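Local atomic coordinates of cytoplasmic protein (Cryptococcus neoformans var. grubii serotype A, PDB entry 7LPO), a protein that probably hydrolyses the beta-glucosidic bond of steryl glucosides, as a sterylglucosidase of glycosyl hydrolase family 5. Residues 701-713 / 742-754. Residues are numbered along the deposited sequence; the frame is centred on the assembly and turned at random.
Sequences ANEQVYTEIYLPF and RVEIQGQTLRWWY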
ATOM      1  N   ALA A 701      29.265   7.207 -20.445  1.00 31.37           N
ATOM      2  CA  ALA A 701      28.937   8.625 -20.398  1.00 33.70           C
ATOM      3  C   ALA A 701      29.317   9.262 -21.726  1.00 38.17           C
ATOM      4  O   ALA A 701      30.418   9.035 -22.233  1.00 39.18           O
ATOM      5  CB  ALA A 701      29.668   9.336 -19.252  1.00 31.75           C
ATOM      6  N   ASN A 702      28.409  10.052 -22.286  1.00 43.83           N
ATOM      7  CA  ASN A 702      28.699  10.805 -23.500  1.00 42.75           C
ATOM      8  C   ASN A 702      27.675  11.928 -23.607  1.00 43.82           C
ATOM      9  O   ASN A 702      26.965  12.235 -22.643  1.00 42.89           O
ATOM     10  CB  ASN A 702      28.713   9.894 -24.733  1.00 39.90           C
ATOM     11  CG  ASN A 702      27.407   9.162 -24.940  1.00 38.47           C
ATOM     12  OD1 ASN A 702      26.338   9.767 -24.980  1.00 38.91           O
ATOM     13  ND2 ASN A 702      27.491   7.846 -25.090  1.00 38.21           N
ATOM     14  N   GLU A 703      27.614  12.558 -24.783  1.00 48.12           N
ATOM     15  CA  GLU A 703      26.759  13.724 -24.965  1.00 45.12           C
ATOM     16  C   GLU A 703      25.286  13.369 -24.919  1.00 42.54           C
ATOM     17  O   GLU A 703      24.451  14.248 -24.683  1.00 42.73           O
ATOM     18  CB  GLU A 703      27.077  14.406 -26.296  1.00 48.00           C
ATOM     19  CG  GLU A 703      28.513  14.876 -26.433  1.00 54.03           C
ATOM     20  CD  GLU A 703      29.064  15.469 -25.146  1.00 63.51           C
ATOM     21  OE1 GLU A 703      28.656  16.594 -24.783  1.00 66.62           O
ATOM     22  OE2 GLU A 703      29.899  14.806 -24.490  1.00 67.10           O
ATOM     23  N   GLN A 704      24.946  12.109 -25.164  1.00 38.12           N
ATOM     24  CA  GLN A 704      23.571  11.653 -25.133  1.00 38.55           C
ATOM     25  C   GLN A 704      23.252  10.831 -23.893  1.00 35.76           C
ATOM     26  O   GLN A 704      22.079  10.520 -23.665  1.00 33.86           O
ATOM     27  CB  GLN A 704      23.267  10.821 -26.390  1.00 43.97           C
ATOM     28  CG  GLN A 704      22.783  11.626 -27.592  1.00 49.03           C
ATOM     29  CD  GLN A 704      23.843  12.565 -28.136  1.00 55.89           C
ATOM     30  OE1 GLN A 704      23.567  13.739 -28.405  1.00 59.32           O
ATOM     31  NE2 GLN A 704      25.066  12.054 -28.305  1.00 56.16           N
ATOM     32  N   VAL A 705      24.260  10.469 -23.096  1.00 31.94           N
ATOM     33  CA  VAL A 705      24.091   9.634 -21.908  1.00 29.52           C
ATOM     34  C   VAL A 705      24.694  10.401 -20.739  1.00 27.68           C
ATOM     35  O   VAL A 705      25.914  10.415 -20.550  1.00 29.17           O
ATOM     36  CB  VAL A 705      24.741   8.254 -22.064  1.00 26.78           C
ATOM     37  CG1 VAL A 705      24.481   7.397 -20.839  1.00 24.92           C
ATOM     38  CG2 VAL A 705      24.205   7.578 -23.324  1.00 26.68           C
ATOM     39  N   TYR A 706      23.833  11.028 -19.942  1.00 25.37           N
ATOM     40  CA  TYR A 706      24.242  11.913 -18.868  1.00 23.67           C
ATOM     41  C   TYR A 706      23.270  11.749 -17.709  1.00 20.49           C
ATOM     42  O   TYR A 706      22.239  11.078 -17.812  1.00 19.94           O
ATOM     43  CB  TYR A 706      24.264  13.367 -19.353  1.00 25.18           C
ATOM     44  CG  TYR A 706      23.009  13.682 -20.104  1.00 27.01           C
ATOM     45  CD1 TYR A 706      21.866  14.074 -19.431  1.00 29.43           C
ATOM     46  CD2 TYR A 706      22.939  13.525 -21.483  1.00 30.03           C
ATOM     47  CE1 TYR A 706      20.694  14.330 -20.104  1.00 31.21           C
ATOM     48  CE2 TYR A 706      21.757  13.777 -22.175  1.00 30.40           C
ATOM     49  CZ  TYR A 706      20.643  14.182 -21.475  1.00 31.54           C
ATOM     50  OH  TYR A 706      19.460  14.439 -22.125  1.00 33.51           O
ATOM     51  N   THR A 707      23.602  12.392 -16.599  1.00 19.57           N
ATOM     52  CA  THR A 707      22.764  12.388 -15.415  1.00 20.51           C
ATOM     53  C   THR A 707      21.723  13.498 -15.497  1.00 21.82           C
ATOM     54  O   THR A 707      22.025  14.625 -15.906  1.00 22.31           O
ATOM     55  CB  THR A 707      23.635  12.557 -14.173  1.00 20.76           C
ATOM     56  OG1 THR A 707      24.541  11.448 -14.084  1.00 23.70           O
ATOM     57  CG2 THR A 707      22.800  12.639 -12.915  1.00 19.61           C
ATOM     58  N   GLU A 708      20.489  13.161 -15.122  1.00 19.77           N
ATOM     59  CA  GLU A 708      19.365  14.086 -15.128  1.00 20.16           C
ATOM     60  C   GLU A 708      18.803  14.180 -13.721  1.00 20.42           C
ATOM     61  O   GLU A 708      18.536  13.157 -13.083  1.00 21.11           O
ATOM     62  CB  GLU A 708      18.255  13.644 -16.084  1.00 23.33           C
ATOM     63  CG  GLU A 708      18.666  13.589 -17.535  1.00 33.21           C
ATOM     64  CD  GLU A 708      17.527  13.155 -18.454  1.00 40.38           C
ATOM     65  OE1 GLU A 708      16.563  13.940 -18.617  1.00 45.84           O
ATOM     66  OE2 GLU A 708      17.602  12.035 -19.010  1.00 39.06           O
ATOM     67  N   ILE A 709      18.617  15.405 -13.253  1.00 19.42           N
ATOM     68  CA  ILE A 709      18.143  15.696 -11.910  1.00 19.05           C
ATOM     69  C   ILE A 709      16.927  16.601 -12.029  1.00 18.52           C
ATOM     70  O   ILE A 709      16.928  17.554 -12.816  1.00 20.73           O
ATOM     71  CB  ILE A 709      19.249  16.361 -11.057  1.00 17.85           C
ATOM     72  CG1 ILE A 709      20.277  15.312 -10.633  1.00 16.92           C
ATOM     73  CG2 ILE A 709      18.644  17.066  -9.866  1.00 17.46           C
ATOM     74  CD1 ILE A 709      21.645  15.898 -10.263  1.00 15.97           C
ATOM     75  N   TYR A 710      15.889  16.299 -11.256  1.00 17.31           N
ATOM     76  CA  TYR A 710      14.710  17.150 -11.159  1.00 15.60           C
ATOM     77  C   TYR A 710      14.945  18.220 -10.099  1.00 15.77           C
ATOM     78  O   TYR A 710      15.298  17.900  -8.960  1.00 16.23           O
ATOM     79  CB  TYR A 710      13.478  16.311 -10.808  1.00 14.84           C
ATOM     80  CG  TYR A 710      12.257  17.110 -10.402  1.00 14.45           C
ATOM     81  CD1 TYR A 710      11.500  17.790 -11.347  1.00 14.02           C
ATOM     82  CD2 TYR A 710      11.849  17.162  -9.078  1.00 16.01           C
ATOM     83  CE1 TYR A 710      10.378  18.515 -10.974  1.00 14.04           C
ATOM     84  CE2 TYR A 710      10.749  17.884  -8.699  1.00 14.05           C
ATOM     85  CZ  TYR A 710      10.007  18.558  -9.649  1.00 14.05           C
ATOM     86  OH  TYR A 710       8.890  19.266  -9.276  1.00 14.07           O
ATOM     87  N   LEU A 711      14.748  19.481 -10.470  1.00 16.23           N
ATOM     88  CA  LEU A 711      14.846  20.591  -9.520  1.00 16.69           C
ATOM     89  C   LEU A 711      13.515  21.329  -9.451  1.00 17.21           C
ATOM     90  O   LEU A 711      13.153  22.042 -10.407  1.00 17.64           O
ATOM     91  CB  LEU A 711      15.966  21.548  -9.917  1.00 19.48           C
ATOM     92  CG  LEU A 711      17.386  20.980  -9.943  1.00 20.69           C
ATOM     93  CD1 LEU A 711      18.324  22.022 -10.538  1.00 23.27           C
ATOM     94  CD2 LEU A 711      17.859  20.561  -8.571  1.00 19.67           C
ATOM     95  N   PRO A 712      12.761  21.210  -8.361  1.00 15.29           N
ATOM     96  CA  PRO A 712      11.383  21.727  -8.365  1.00 17.16           C
ATOM     97  C   PRO A 712      11.316  23.248  -8.265  1.00 16.68           C
ATOM     98  O   PRO A 712      11.991  23.871  -7.440  1.00 16.70           O
ATOM     99  CB  PRO A 712      10.744  21.056  -7.141  1.00 16.86           C
ATOM    100  CG  PRO A 712      11.902  20.777  -6.217  1.00 17.38           C
ATOM    101  CD  PRO A 712      13.105  20.517  -7.109  1.00 16.57           C
ATOM    102  N   PHE A 713      10.465  23.836  -9.111  1.00 17.42           N
ATOM    103  CA  PHE A 713      10.084  25.234  -8.949  1.00 14.13           C
ATOM    104  C   PHE A 713       9.616  25.521  -7.532  1.00 16.68           C
ATOM    105  O   PHE A 713       9.785  26.637  -7.030  1.00 14.18           O
ATOM    106  CB  PHE A 713       8.946  25.600  -9.914  1.00 14.13           C
ATOM    107  CG  PHE A 713       9.346  25.665 -11.356  1.00 14.12           C
ATOM    108  CD1 PHE A 713      10.576  26.170 -11.736  1.00 17.91           C
ATOM    109  CD2 PHE A 713       8.473  25.236 -12.335  1.00 17.80           C
ATOM    110  CE1 PHE A 713      10.932  26.238 -13.070  1.00 20.67           C
ATOM    111  CE2 PHE A 713       8.817  25.292 -13.662  1.00 20.30           C
ATOM    112  CZ  PHE A 713      10.053  25.796 -14.034  1.00 22.27           C
ATOM    113  N   ARG A 742      30.206  19.292 -16.471  1.00 32.58           N
ATOM    114  CA  ARG A 742      29.469  20.502 -16.813  1.00 33.71           C
ATOM    115  C   ARG A 742      27.975  20.246 -16.653  1.00 33.13           C
ATOM    116  O   ARG A 742      27.514  19.102 -16.676  1.00 33.36           O
ATOM    117  CB  ARG A 742      29.771  20.957 -18.250  1.00 34.54           C
ATOM    118  CG  ARG A 742      29.259  20.008 -19.310  1.00 37.48           C
ATOM    119  CD  ARG A 742      29.667  20.434 -20.727  1.00 42.09           C
ATOM    120  NE  ARG A 742      29.266  19.441 -21.730  1.00 44.74           N
ATOM    121  CZ  ARG A 742      28.073  19.409 -22.316  1.00 45.24           C
ATOM    122  NH1 ARG A 742      27.158  20.319 -22.012  1.00 45.95           N
ATOM    123  NH2 ARG A 742      27.794  18.468 -23.209  1.00 44.79           N
ATOM    124  N   VAL A 743      27.213  21.334 -16.504  1.00 28.69           N
ATOM    125  CA  VAL A 743      25.777  21.253 -16.256  1.00 27.45           C
ATOM    126  C   VAL A 743      25.040  22.299 -17.083  1.00 28.52           C
ATOM    127  O   VAL A 743      25.601  23.317 -17.492  1.00 30.34           O
ATOM    128  CB  VAL A 743      25.431  21.456 -14.761  1.00 23.96           C
ATOM    129  CG1 VAL A 743      26.350  20.629 -13.864  1.00 24.73           C
ATOM    130  CG2 VAL A 743      25.546  22.933 -14.391  1.00 21.68           C
ATOM    131  N   GLU A 744      23.753  22.041 -17.306  1.00 31.19           N
ATOM    132  CA  GLU A 744      22.845  23.023 -17.882  1.00 31.66           C
ATOM    133  C   GLU A 744      21.438  22.704 -17.395  1.00 28.35           C
ATOM    134  O   GLU A 744      21.076  21.537 -17.232  1.00 29.21           O
ATOM    135  CB  GLU A 744      22.918  23.035 -19.414  1.00 37.93           C
ATOM    136  CG  GLU A 744      22.085  21.992 -20.102  1.00 45.51           C
ATOM    137  CD  GLU A 744      21.975  22.228 -21.603  1.00 52.22           C
ATOM    138  OE1 GLU A 744      22.957  22.716 -22.207  1.00 54.46           O
ATOM    139  OE2 GLU A 744      20.903  21.923 -22.177  1.00 54.10           O
ATOM    140  N   ILE A 745      20.650  23.748 -17.162  1.00 25.36           N
ATOM    141  CA  ILE A 745      19.298  23.610 -16.638  1.00 28.56           C
ATOM    142  C   ILE A 745      18.299  24.000 -17.718  1.00 29.36           C
ATOM    143  O   ILE A 745      18.542  24.926 -18.501  1.00 32.20           O
ATOM    144  CB  ILE A 745      19.084  24.472 -15.377  1.00 31.75           C
ATOM    145  CG1 ILE A 745      19.395  25.940 -15.674  1.00 32.89           C
ATOM    146  CG2 ILE A 745      19.969  24.002 -14.221  1.00 34.40           C
ATOM    147  CD1 ILE A 745      19.130  26.898 -14.509  1.00 34.65           C
ATOM    148  N   GLN A 746      17.163  23.305 -17.742  1.00 27.00           N
ATOM    149  CA  GLN A 746      16.048  23.651 -18.619  1.00 27.12           C
ATOM    150  C   GLN A 746      14.763  23.330 -17.872  1.00 24.76           C
ATOM    151  O   GLN A 746      14.579  22.199 -17.422  1.00 25.96           O
ATOM    152  CB  GLN A 746      16.119  22.888 -19.945  1.00 32.02           C
ATOM    153  CG  GLN A 746      14.791  22.845 -20.700  1.00 39.99           C
ATOM    154  CD  GLN A 746      14.914  22.255 -22.096  1.00 45.24           C
ATOM    155  OE1 GLN A 746      15.364  21.122 -22.267  1.00 47.15           O
ATOM    156  NE2 GLN A 746      14.514  23.025 -23.105  1.00 47.49           N
ATOM    157  N   GLY A 747      13.882  24.309 -17.738  1.00 23.29           N
ATOM    158  CA  GLY A 747      12.657  24.081 -16.985  1.00 22.81           C
ATOM    159  C   GLY A 747      12.991  23.643 -15.572  1.00 20.12           C
ATOM    160  O   GLY A 747      13.718  24.324 -14.849  1.00 19.93           O
ATOM    161  N   GLN A 748      12.479  22.479 -15.169  1.00 19.10           N
ATOM    162  CA  GLN A 748      12.797  21.889 -13.876  1.00 19.26           C
ATOM    163  C   GLN A 748      13.816  20.755 -13.986  1.00 19.43           C
ATOM    164  O   GLN A 748      13.883  19.897 -13.098  1.00 19.75           O
ATOM    165  CB  GLN A 748      11.520  21.384 -13.204  1.00 17.63           C
ATOM    166  CG  GLN A 748      10.570  22.497 -12.788  1.00 18.03           C
ATOM    167  CD  GLN A 748       9.332  21.969 -12.099  1.00 17.67           C
ATOM    168  OE1 GLN A 748       9.133  22.177 -10.902  1.00 17.04           O
ATOM    169  NE2 GLN A 748       8.494  21.268 -12.854  1.00 19.69           N
ATOM    170  N   THR A 749      14.617  20.746 -15.043  1.00 20.93           N
ATOM    171  CA  THR A 749      15.569  19.678 -15.311  1.00 22.78           C
ATOM    172  C   THR A 749      16.987  20.221 -15.263  1.00 22.68           C
ATOM    173  O   THR A 749      17.281  21.259 -15.867  1.00 21.97           O
ATOM    174  CB  THR A 749      15.312  19.043 -16.683  1.00 27.12           C
ATOM    175  OG1 THR A 749      13.934  18.662 -16.794  1.00 28.24           O
ATOM    176  CG2 THR A 749      16.193  17.806 -16.894  1.00 27.45           C
ATOM    177  N   LEU A 750      17.857  19.515 -14.546  1.00 23.24           N
ATOM    178  CA  LEU A 750      19.292  19.748 -14.559  1.00 25.51           C
ATOM    179  C   LEU A 750      19.967  18.580 -15.266  1.00 27.33           C
ATOM    180  O   LEU A 750      19.683  17.418 -14.958  1.00 28.75           O
ATOM    181  CB  LEU A 750      19.828  19.890 -13.137  1.00 27.62           C
ATOM    182  CG  LEU A 750      21.345  19.836 -12.980  1.00 31.29           C
ATOM    183  CD1 LEU A 750      21.995  20.923 -13.793  1.00 35.08           C
ATOM    184  CD2 LEU A 750      21.697  19.973 -11.521  1.00 31.78           C
ATOM    185  N   ARG A 751      20.848  18.888 -16.215  1.00 27.87           N
ATOM    186  CA  ARG A 751      21.566  17.879 -16.983  1.00 25.96           C
ATOM    187  C   ARG A 751      23.043  17.999 -16.660  1.00 22.80           C
ATOM    188  O   ARG A 751      23.591  19.103 -16.676  1.00 23.46           O
ATOM    189  CB  ARG A 751      21.326  18.049 -18.484  1.00 29.44           C
ATOM    190  CG  ARG A 751      19.879  17.825 -18.877  1.00 31.79           C
ATOM    191  CD  ARG A 751      19.701  17.699 -20.384  1.00 36.71           C
ATOM    192  NE  ARG A 751      18.329  17.310 -20.714  1.00 42.07           N
ATOM    193  CZ  ARG A 751      17.342  18.174 -20.946  1.00 46.93           C
ATOM    194  NH1 ARG A 751      17.573  19.481 -20.896  1.00 51.55           N
ATOM    195  NH2 ARG A 751      16.123  17.735 -21.231  1.00 45.00           N
ATOM    196  N   TRP A 752      23.685  16.868 -16.376  1.00 20.00           N
ATOM    197  CA  TRP A 752      25.024  16.838 -15.797  1.00 22.17           C
ATOM    198  C   TRP A 752      25.884  15.840 -16.564  1.00 23.21           C
ATOM    199  O   TRP A 752      25.728  14.622 -16.408  1.00 24.87           O
ATOM    200  CB  TRP A 752      24.936  16.488 -14.315  1.00 23.72           C
ATOM    201  CG  TRP A 752      26.230  16.548 -13.576  1.00 24.15           C
ATOM    202  CD1 TRP A 752      27.370  17.197 -13.957  1.00 24.31           C
ATOM    203  CD2 TRP A 752      26.521  15.936 -12.315  1.00 23.52           C
ATOM    204  NE1 TRP A 752      28.350  17.024 -13.012  1.00 23.85           N
ATOM    205  CE2 TRP A 752      27.854  16.249 -11.997  1.00 23.62           C
ATOM    206  CE3 TRP A 752      25.785  15.150 -11.429  1.00 22.60           C
ATOM    207  CZ2 TRP A 752      28.458  15.813 -10.828  1.00 22.93           C
ATOM    208  CZ3 TRP A 752      26.388  14.717 -10.274  1.00 22.70           C
ATOM    209  CH2 TRP A 752      27.708  15.050  -9.980  1.00 22.33           C
ATOM    210  N   TRP A 753      26.772  16.361 -17.407  1.00 26.31           N
ATOM    211  CA  TRP A 753      27.730  15.551 -18.144  1.00 27.99           C
ATOM    212  C   TRP A 753      29.041  15.498 -17.375  1.00 30.73           C
ATOM    213  O   TRP A 753      29.486  16.511 -16.823  1.00 32.65           O
ATOM    214  CB  TRP A 753      28.012  16.123 -19.535  1.00 25.29           C
ATOM    215  CG  TRP A 753      26.854  16.194 -20.481  1.00 23.65           C
ATOM    216  CD1 TRP A 753      26.570  15.324 -21.488  1.00 23.38           C
ATOM    217  CD2 TRP A 753      25.855  17.211 -20.537  1.00 23.40           C
ATOM    218  NE1 TRP A 753      25.448  15.729 -22.165  1.00 22.92           N
ATOM    219  CE2 TRP A 753      24.985  16.885 -21.596  1.00 25.05           C
ATOM    220  CE3 TRP A 753      25.608  18.367 -19.793  1.00 25.51           C
ATOM    221  CZ2 TRP A 753      23.887  17.668 -21.923  1.00 26.58           C
ATOM    222  CZ3 TRP A 753      24.519  19.144 -20.123  1.00 25.83           C
ATOM    223  CH2 TRP A 753      23.677  18.796 -21.175  1.00 27.91           C
ATOM    224  N   TYR A 754      29.673  14.327 -17.354  1.00 27.12           N
ATOM    225  CA  TYR A 754      30.998  14.229 -16.759  1.00 26.83           C
ATOM    226  C   TYR A 754      31.724  13.038 -17.356  1.00 29.86           C
ATOM    227  O   TYR A 754      31.079  12.089 -17.814  1.00 32.97           O
ATOM    228  CB  TYR A 754      30.935  14.103 -15.224  1.00 25.24           C
ATOM    229  CG  TYR A 754      29.856  13.196 -14.667  1.00 24.07           C
ATOM    230  CD1 TYR A 754      29.930  11.818 -14.809  1.00 24.60           C
ATOM    231  CD2 TYR A 754      28.779  13.724 -13.968  1.00 24.15           C
ATOM    232  CE1 TYR A 754      28.937  10.991 -14.292  1.00 24.72           C
ATOM    233  CE2 TYR A 754      27.792  12.913 -13.448  1.00 24.02           C
ATOM    234  CZ  TYR A 754      27.878  11.550 -13.608  1.00 24.51           C
ATOM    235  OH  TYR A 754      26.890  10.754 -13.081  1.00 24.16           O
TER
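Strand 707-710 runs antiparallel to strand 749-753, with axes 4.7 Å apart, and paired backbone bonds join Thr707 to Trp752 and Ile709 to Leu750. Strands 742-746 and 749-753 form a beta hairpin closed by a type II' turn from Gln746 to Thr749, and strand 669-673 flanks 707-710 on its other edge, all within the family 5 C-terminal domain. Ile709, Leu750 and Trp752 share one face and pack on Ile766 of strand 761-770, so this sheet meets a second one; Leu711 CD1 adds to it, 3.7 Å from Leu750 CB.

At the turn end, Gln748 reaches across to Phe713. Its CG sits over the centre of the Phe713 ring and its amide lies nearly parallel to that ring, 12° between planes. The extended side chain brings OE1 within 2.8 Å of Phe713 N, which approaches in the carbonyl plane on a lone pair, while NE2 bonds to Ala93 O, as does Tyr710 OH.

The far end is built round the Trp753 indole. Tyr706 CB lies over one face of its five-membered ring, the two rings inclined at 43°, and the Arg742 guanidinium covers the opposite face. Trp753 NE1 donates to Glu703 O at 3.1 Å, almost straight at 172°, though it comes from above the carbonyl plane. Glu703, bent at chi2, turns OE1 to Arg742 NH2 for a 2.6 Å salt bridge at the guanidinium edge; the same arginine is thus held by both carboxylate and indole. Arg751 CD lies 3.5 Å from Tyr706 CE1, diagonally across the ring from the CD2 that meets the indole NE1. On the Trp752 face, Thr707 OG1 donates to Tyr754 OH at 2.6 Å and accepts from Val674 N.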